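Long-range contacts in putative uncharacterized protein (Pseudomonas phage 201phi2-1, PDB 3R4V), which is of uncharacterized function but belongs to the phage tubulin-like proteins and is found here with guanosine-5'-diphosphate and magnesium bound: residues L49-T53 against L66-Q70; G58-V62 against N129-T133; A107-F113 against K144-V149. All blocks are in the same frame, centred on the assembly; numbering follows the deposited sequence. Where two conformers were deposited one is given.

Contact 1: residues L49-T53 against L66-Q70; sequences LTKGT and LVRPQ
This is a side-chain-to-backbone contact, in which the loop following strand 46-49 is held by Gln70, in the 3-10 segment that follows on from helix 60-67. Thr50 and Lys51 are extended (phi/psi -65/155 and -91/148), Gly52 turns the chain at positive phi (65/26), and Thr53 follows at -121/11. Opposite, Leu66 and Val67 are helical and 68-70 forms a 3-10 segment, Gln70 N donating to Val67 O at 2.9 Å. The closest CA pairs are Thr50-Val67 (6.8 Å) and Thr53-Leu66 (6.9 Å).

Gln70 (m, t, chi3 59°) presents its amide to Lys51 as a second peptide group would: Lys51 N donates to Gln70 OE1 at 2.8 Å, and Gln70 NE2 donates to Lys51 O at 3.0 Å. The same NE2 reaches back to Leu66 O at 2.9 Å, fixing the amide's orientation. Thr50 and Thr53, both p, are joined by a 2.7 Å hydrogen bond from Thr50 OG1 to Thr53 OG1. This leaves the Thr53 methyl facing the helix, where CG2 lies 3.9 Å from Leu66 CB and 3.9 Å from Val67 CG1.

The loop is also tied inward, Thr53 OG1 bonding Thr33 O and Thr50 pairing through its backbone with Asp32. Val67 continues onto Val97, Leu98 and Leu101 of helix 95-108, so the contact joins the edge of the sheet beyond strand 28-32 to that helix.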
# COMPACT_ATOMS: atom_id res chain seq x y z
N LEU A 49 -4.36 18.22 -4.75
CA LEU A 49 -4.24 18.50 -3.32
C LEU A 49 -5.60 18.88 -2.75
O LEU A 49 -6.30 19.72 -3.32
CB LEU A 49 -3.24 19.63 -3.07
CG LEU A 49 -1.87 19.47 -3.72
CD1 LEU A 49 -1.00 20.69 -3.44
CD2 LEU A 49 -1.18 18.19 -3.26
N THR A 50 -5.97 18.26 -1.63
CA THR A 50 -7.24 18.55 -0.97
C THR A 50 -7.27 19.98 -0.45
O THR A 50 -6.23 20.59 -0.18
CB THR A 50 -7.53 17.57 0.20
OG1 THR A 50 -6.42 17.57 1.11
CG2 THR A 50 -7.75 16.16 -0.31
N LYS A 51 -8.48 20.51 -0.31
CA LYS A 51 -8.69 21.88 0.13
C LYS A 51 -8.83 21.97 1.65
O LYS A 51 -9.33 21.05 2.29
CB LYS A 51 -9.93 22.46 -0.56
CG LYS A 51 -9.72 22.80 -2.03
CD LYS A 51 -10.93 22.42 -2.88
CE LYS A 51 -12.22 23.03 -2.35
NZ LYS A 51 -12.22 24.52 -2.44
N GLY A 52 -8.36 23.08 2.21
CA GLY A 52 -8.50 23.36 3.62
C GLY A 52 -7.76 22.42 4.55
O GLY A 52 -8.15 22.26 5.71
N THR A 53 -6.68 21.80 4.07
CA THR A 53 -5.97 20.80 4.86
C THR A 53 -4.50 21.13 5.11
O THR A 53 -3.75 20.28 5.57
CB THR A 53 -6.03 19.40 4.21
OG1 THR A 53 -5.67 19.49 2.83
CG2 THR A 53 -7.43 18.81 4.32
N LEU A 66 -11.88 16.21 7.50
CA LEU A 66 -11.61 17.26 6.52
C LEU A 66 -11.62 16.73 5.10
O LEU A 66 -12.10 17.40 4.18
CB LEU A 66 -10.25 17.90 6.81
CG LEU A 66 -10.25 18.71 8.11
CD1 LEU A 66 -8.86 19.21 8.46
CD2 LEU A 66 -11.22 19.85 7.95
N VAL A 67 -11.08 15.53 4.90
CA VAL A 67 -10.91 15.01 3.55
C VAL A 67 -12.08 14.16 3.06
O VAL A 67 -12.34 14.09 1.87
CB VAL A 67 -9.58 14.23 3.38
CG1 VAL A 67 -8.42 15.11 3.81
CG2 VAL A 67 -9.60 12.93 4.18
N ARG A 68 -12.80 13.54 3.99
CA ARG A 68 -13.90 12.65 3.62
C ARG A 68 -14.89 13.28 2.64
O ARG A 68 -15.24 12.66 1.64
CB ARG A 68 -14.61 12.10 4.87
CG ARG A 68 -15.82 11.23 4.56
CD ARG A 68 -15.41 10.10 3.62
NE ARG A 68 -16.52 9.20 3.30
CZ ARG A 68 -17.22 9.24 2.17
NH1 ARG A 68 -16.94 10.14 1.23
NH2 ARG A 68 -18.20 8.37 1.97
N PRO A 69 -15.37 14.51 2.90
CA PRO A 69 -16.37 15.04 1.98
C PRO A 69 -15.81 15.35 0.59
O PRO A 69 -16.59 15.58 -0.34
CB PRO A 69 -16.84 16.34 2.67
CG PRO A 69 -16.35 16.23 4.10
CD PRO A 69 -15.08 15.45 4.00
N GLN A 70 -14.49 15.35 0.45
CA GLN A 70 -13.84 15.67 -0.82
C GLN A 70 -13.55 14.46 -1.68
O GLN A 70 -13.21 14.59 -2.85
CB GLN A 70 -12.53 16.44 -0.57
CG GLN A 70 -12.72 17.76 0.19
CD GLN A 70 -11.41 18.46 0.50
OE1 GLN A 70 -10.64 18.80 -0.41
NE2 GLN A 70 -11.14 18.67 1.78

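Contact 2: residues G58-V62 against N129-T133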
# COMPACT_ATOMS: atom_id res chain seq x y z
N GLY A 58 -0.18 14.35 10.21
CA GLY A 58 0.27 13.19 10.96
C GLY A 58 -0.81 12.56 11.82
O GLY A 58 -0.67 11.40 12.25
N ASN A 59 -1.87 13.31 12.10
CA ASN A 59 -2.97 12.80 12.91
C ASN A 59 -4.14 12.44 12.02
O ASN A 59 -4.78 13.31 11.42
CB ASN A 59 -3.38 13.84 13.97
CG ASN A 59 -4.44 13.32 14.93
OD1 ASN A 59 -5.33 12.57 14.54
ND2 ASN A 59 -4.34 13.72 16.19
N ARG A 60 -4.42 11.14 11.91
CA ARG A 60 -5.41 10.64 10.98
C ARG A 60 -6.81 11.02 11.40
O ARG A 60 -7.67 11.26 10.57
CB ARG A 60 -5.30 9.12 10.88
CG ARG A 60 -3.94 8.64 10.40
CD ARG A 60 -3.87 7.12 10.45
NE ARG A 60 -4.73 6.47 9.46
CZ ARG A 60 -5.72 5.63 9.76
NH1 ARG A 60 -6.01 5.36 11.03
NH2 ARG A 60 -6.44 5.06 8.80
N LYS A 61 -7.05 11.06 12.71
CA LYS A 61 -8.36 11.38 13.26
C LYS A 61 -8.75 12.83 12.94
O LYS A 61 -9.93 13.17 12.78
CB LYS A 61 -8.36 11.12 14.77
CG LYS A 61 -9.71 11.33 15.45
CD LYS A 61 -9.63 11.06 16.96
CE LYS A 61 -10.12 9.67 17.34
NZ LYS A 61 -11.61 9.56 17.37
N VAL A 62 -7.73 13.68 12.85
CA VAL A 62 -7.91 15.08 12.50
C VAL A 62 -8.12 15.25 11.00
O VAL A 62 -8.97 16.03 10.58
CB VAL A 62 -6.70 15.91 12.94
CG1 VAL A 62 -6.70 17.27 12.25
CG2 VAL A 62 -6.69 16.07 14.45
N ASN A 129 -0.34 4.35 13.94
CA ASN A 129 -0.98 4.58 12.66
C ASN A 129 -0.95 3.33 11.78
O ASN A 129 -1.93 3.02 11.11
CB ASN A 129 -0.38 5.79 11.94
CG ASN A 129 -0.84 7.11 12.54
OD1 ASN A 129 -1.85 7.15 13.25
ND2 ASN A 129 -0.12 8.18 12.24
N ASP A 130 0.18 2.62 11.80
CA ASP A 130 0.33 1.40 11.01
C ASP A 130 -0.77 0.42 11.40
O ASP A 130 -1.45 -0.13 10.53
CB ASP A 130 1.64 0.69 11.29
CG ASP A 130 2.86 1.42 10.76
OD1 ASP A 130 2.75 2.22 9.80
OD2 ASP A 130 3.94 1.17 11.33
N ILE A 131 -0.95 0.23 12.70
CA ILE A 131 -1.97 -0.67 13.23
C ILE A 131 -3.37 -0.25 12.81
O ILE A 131 -4.14 -1.06 12.29
CB ILE A 131 -1.93 -0.73 14.75
CG1 ILE A 131 -0.63 -1.38 15.22
CG2 ILE A 131 -3.14 -1.50 15.28
CD1 ILE A 131 -0.31 -1.09 16.67
N ASP A 132 -3.71 1.02 13.04
CA ASP A 132 -5.05 1.50 12.71
C ASP A 132 -5.32 1.42 11.20
O ASP A 132 -6.43 1.13 10.79
CB ASP A 132 -5.31 2.91 13.23
CG ASP A 132 -5.31 3.00 14.74
OD1 ASP A 132 -5.50 1.96 15.41
OD2 ASP A 132 -5.13 4.12 15.25
N THR A 133 -4.31 1.66 10.38
CA THR A 133 -4.50 1.60 8.93
C THR A 133 -4.66 0.16 8.43
O THR A 133 -5.50 -0.11 7.56
CB THR A 133 -3.39 2.36 8.20
OG1 THR A 133 -3.30 3.68 8.75
CG2 THR A 133 -3.72 2.47 6.72
O HOH W 1 -3.20 9.32 14.02
O HOH W 2 -4.93 6.32 13.55
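Direct hydrogen bonding across this contact comes down to one link: Asn129 ND2 donates to Gly58 O at 3.3 Å, and also to Gly91 O. It joins the loop just before helix 60-67, where Gly58 lies about 5 Å from the bound GDP, to helix 124-144. Asn59 occupies the N-cap of helix 60-67, its OD1 accepting from Val62 N at 3.1 Å and, weakly, from Lys61 N at 2.9 Å.

Van der Waals contact belongs mainly to Arg60, whose side chain (m, t, p) reaches across to the other helix. Its CD is 3.5 Å from Asn129 OD1, and NH1 is 3.4 Å from Asp132 CB. Thr133 OG1 sits over one face of the guanidinium, 3.2 Å from Arg60 NE, but the angle is too poor for a hydrogen bond.

Two waters fill the gap. Water 1 accepts from Arg60 N (3.0 Å) and donates to Asn129 OD1 (2.7 Å). Water 2 accepts from Arg60 NH1 at 2.9 Å and lies 2.8 Å from Asp132 OD2. The charges stay apart, with Arg60 NH1 4.5 Å from Asp132 OD2.

Outside the segments, Arg60 NH2 donates to Ser96 O at the start of helix 95-108, so the arginine connects three helices. The chemistry is that of a hydrated, polar surface junction, in which arginine and aspartate meet at a shared water, too far apart for a salt bridge.

Contact 3: residues A107-F113 against K144-V149; sequences ADRKASF and KHLPIV
Leu146 CD2 lies at the apolar centre, 3.8 Å from Ala107 CB and 3.9 Å from Phe113 CZ, where neighbouring units of the parallel alpha/beta, tubulin-like nucleotide-binding fold pack at their helix-to-strand turns. Leu146 is t, p; Phe113 is p with chi2 89°, and Ile148 (m, m) brings CD1 to the ring edge, 4.0 Å from CZ. Thr103 of helix 95-108 and Ile140 of helix 124-144 extend this packing.

Both turns reverse alike: helix 95-108 ends in a Schellman motif at Lys110 (phi/psi 61/32), with Lys110 N bonded to Ala107 O at 2.8 Å, and helix 124-144 ends in another at His145 (48/63). The two segments run side by side, CA atoms 6.5 Å apart before the turns (Ala107-Lys144) and 7.6 Å after them (Phe113-Val149), leading into parallel strands 113-119 and 148-154. At their start a water bridges Phe113 O (2.8 Å), Pro147 O (3.1 Å) and Val149 N (2.9 Å).

Further out, Lys144 CG covers Ala107 CB at 3.7 Å. A second water, 2.9 Å from each, joins Lys110 NZ to Lys144 O. At the outer edge Lys144 stretches along the helix end (m, m, t, t) to a salt bridge, NZ to Asp108 OD1, of 2.9 Å.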
# COMPACT_ATOMS: atom_id res chain seq x y z
N ALA A 107 -13.31 -0.37 -4.44
CA ALA A 107 -14.12 -1.55 -4.17
C ALA A 107 -15.57 -1.33 -4.65
O ALA A 107 -16.17 -2.23 -5.22
CB ALA A 107 -14.08 -1.91 -2.67
N ASP A 108 -16.12 -0.14 -4.43
CA ASP A 108 -17.48 0.15 -4.90
C ASP A 108 -17.58 0.09 -6.44
O ASP A 108 -18.65 -0.23 -6.97
CB ASP A 108 -17.99 1.51 -4.39
CG ASP A 108 -18.29 1.51 -2.88
OD1 ASP A 108 -18.34 0.43 -2.26
OD2 ASP A 108 -18.51 2.61 -2.33
N ARG A 109 -16.49 0.38 -7.14
CA ARG A 109 -16.44 0.24 -8.60
C ARG A 109 -16.36 -1.22 -9.03
O ARG A 109 -16.35 -1.52 -10.22
CB ARG A 109 -15.23 0.98 -9.21
CG ARG A 109 -15.21 2.48 -9.03
CD ARG A 109 -14.06 3.12 -9.81
NE ARG A 109 -14.09 4.58 -9.74
CZ ARG A 109 -13.25 5.39 -10.38
NH1 ARG A 109 -12.31 4.89 -11.16
NH2 ARG A 109 -13.37 6.71 -10.24
N LYS A 110 -16.28 -2.13 -8.06
CA LYS A 110 -16.06 -3.55 -8.34
C LYS A 110 -14.73 -3.78 -9.06
O LYS A 110 -14.59 -4.70 -9.87
CB LYS A 110 -17.23 -4.14 -9.14
CG LYS A 110 -18.58 -3.97 -8.46
CD LYS A 110 -18.49 -4.35 -6.99
CE LYS A 110 -19.71 -5.11 -6.51
NZ LYS A 110 -19.57 -5.51 -5.09
N ALA A 111 -13.76 -2.93 -8.75
CA ALA A 111 -12.45 -2.96 -9.38
C ALA A 111 -11.49 -4.07 -8.93
O ALA A 111 -11.60 -4.63 -7.82
CB ALA A 111 -11.76 -1.61 -9.23
N SER A 112 -10.55 -4.38 -9.82
CA SER A 112 -9.41 -5.24 -9.52
C SER A 112 -8.22 -4.35 -9.22
O SER A 112 -7.86 -3.48 -10.03
CB SER A 112 -9.08 -6.12 -10.73
OG SER A 112 -10.16 -6.96 -11.09
N PHE A 113 -7.60 -4.54 -8.07
CA PHE A 113 -6.49 -3.67 -7.70
C PHE A 113 -5.63 -4.32 -6.62
O PHE A 113 -6.06 -5.23 -5.93
CB PHE A 113 -7.01 -2.29 -7.25
CG PHE A 113 -7.95 -2.35 -6.07
CD1 PHE A 113 -7.46 -2.31 -4.77
CD2 PHE A 113 -9.32 -2.47 -6.27
CE1 PHE A 113 -8.34 -2.37 -3.67
CE2 PHE A 113 -10.20 -2.54 -5.19
CZ PHE A 113 -9.71 -2.49 -3.89
N LYS A 144 -16.88 -4.44 2.26
CA LYS A 144 -17.07 -4.49 0.82
C LYS A 144 -17.06 -5.93 0.32
O LYS A 144 -17.28 -6.19 -0.87
CB LYS A 144 -15.98 -3.70 0.10
CG LYS A 144 -15.77 -2.27 0.60
CD LYS A 144 -16.95 -1.40 0.32
CE LYS A 144 -16.60 0.08 0.49
NZ LYS A 144 -17.82 0.92 0.50
N HIS A 145 -16.83 -6.86 1.23
CA HIS A 145 -16.70 -8.27 0.91
C HIS A 145 -15.74 -8.48 -0.26
O HIS A 145 -16.12 -8.96 -1.32
CB HIS A 145 -18.07 -8.90 0.61
CG HIS A 145 -18.09 -10.38 0.79
ND1 HIS A 145 -18.32 -10.98 2.02
CD2 HIS A 145 -17.84 -11.39 -0.08
CE1 HIS A 145 -18.24 -12.29 1.88
NE2 HIS A 145 -17.95 -12.56 0.62
N LEU A 146 -14.48 -8.10 -0.07
CA LEU A 146 -13.52 -8.17 -1.15
C LEU A 146 -12.15 -8.32 -0.51
O LEU A 146 -11.90 -7.67 0.50
CB LEU A 146 -13.56 -6.85 -1.92
CG LEU A 146 -12.55 -6.70 -3.04
CD1 LEU A 146 -12.99 -7.59 -4.19
CD2 LEU A 146 -12.41 -5.24 -3.50
N PRO A 147 -11.27 -9.16 -1.08
CA PRO A 147 -9.91 -9.19 -0.53
C PRO A 147 -9.24 -7.85 -0.78
O PRO A 147 -9.38 -7.27 -1.85
CB PRO A 147 -9.21 -10.27 -1.37
CG PRO A 147 -10.36 -11.11 -1.94
CD PRO A 147 -11.45 -10.12 -2.18
N ILE A 148 -8.53 -7.37 0.23
CA ILE A 148 -7.74 -6.16 0.06
C ILE A 148 -6.29 -6.59 0.06
O ILE A 148 -5.74 -6.96 1.10
CB ILE A 148 -8.04 -5.12 1.16
CG1 ILE A 148 -9.51 -4.67 1.08
CG2 ILE A 148 -7.04 -3.95 1.06
CD1 ILE A 148 -9.90 -3.88 -0.19
N VAL A 149 -5.70 -6.61 -1.13
CA VAL A 149 -4.45 -7.32 -1.37
C VAL A 149 -3.34 -6.31 -1.37
O VAL A 149 -3.34 -5.39 -2.18
CB VAL A 149 -4.52 -8.02 -2.75
CG1 VAL A 149 -3.21 -8.68 -3.11
CG2 VAL A 149 -5.65 -9.06 -2.75
O HOH W 3 -16.98 3.55 0.53
O HOH W 4 -17.96 -4.36 -2.98
O HOH W 5 -17.21 -7.46 -3.83
O HOH W 6 -7.20 -5.65 -3.43

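Overall arrangement
From the N terminus, strand 46-49 leads into the loop of contact 1, which closes on the later part of helix 60-67 and the 3-10 segment after it. Contact 2 opens within that excursion, at the start of the same helix, and closes only on helix 124-144, so the two cross. Contact 3 begins later, at the end of helix 95-108, and closes where helix 124-144 gives way to strand 148-154; it therefore crosses contact 2 but follows contact 1. Contacts 1 and 2 use opposite ends of helix 60-67, with centres 16 Å apart, tying it to the sheet edge and to helix 124-144. Contact 3, centred 22 Å from contact 2, joins two consecutive helix-to-strand turns.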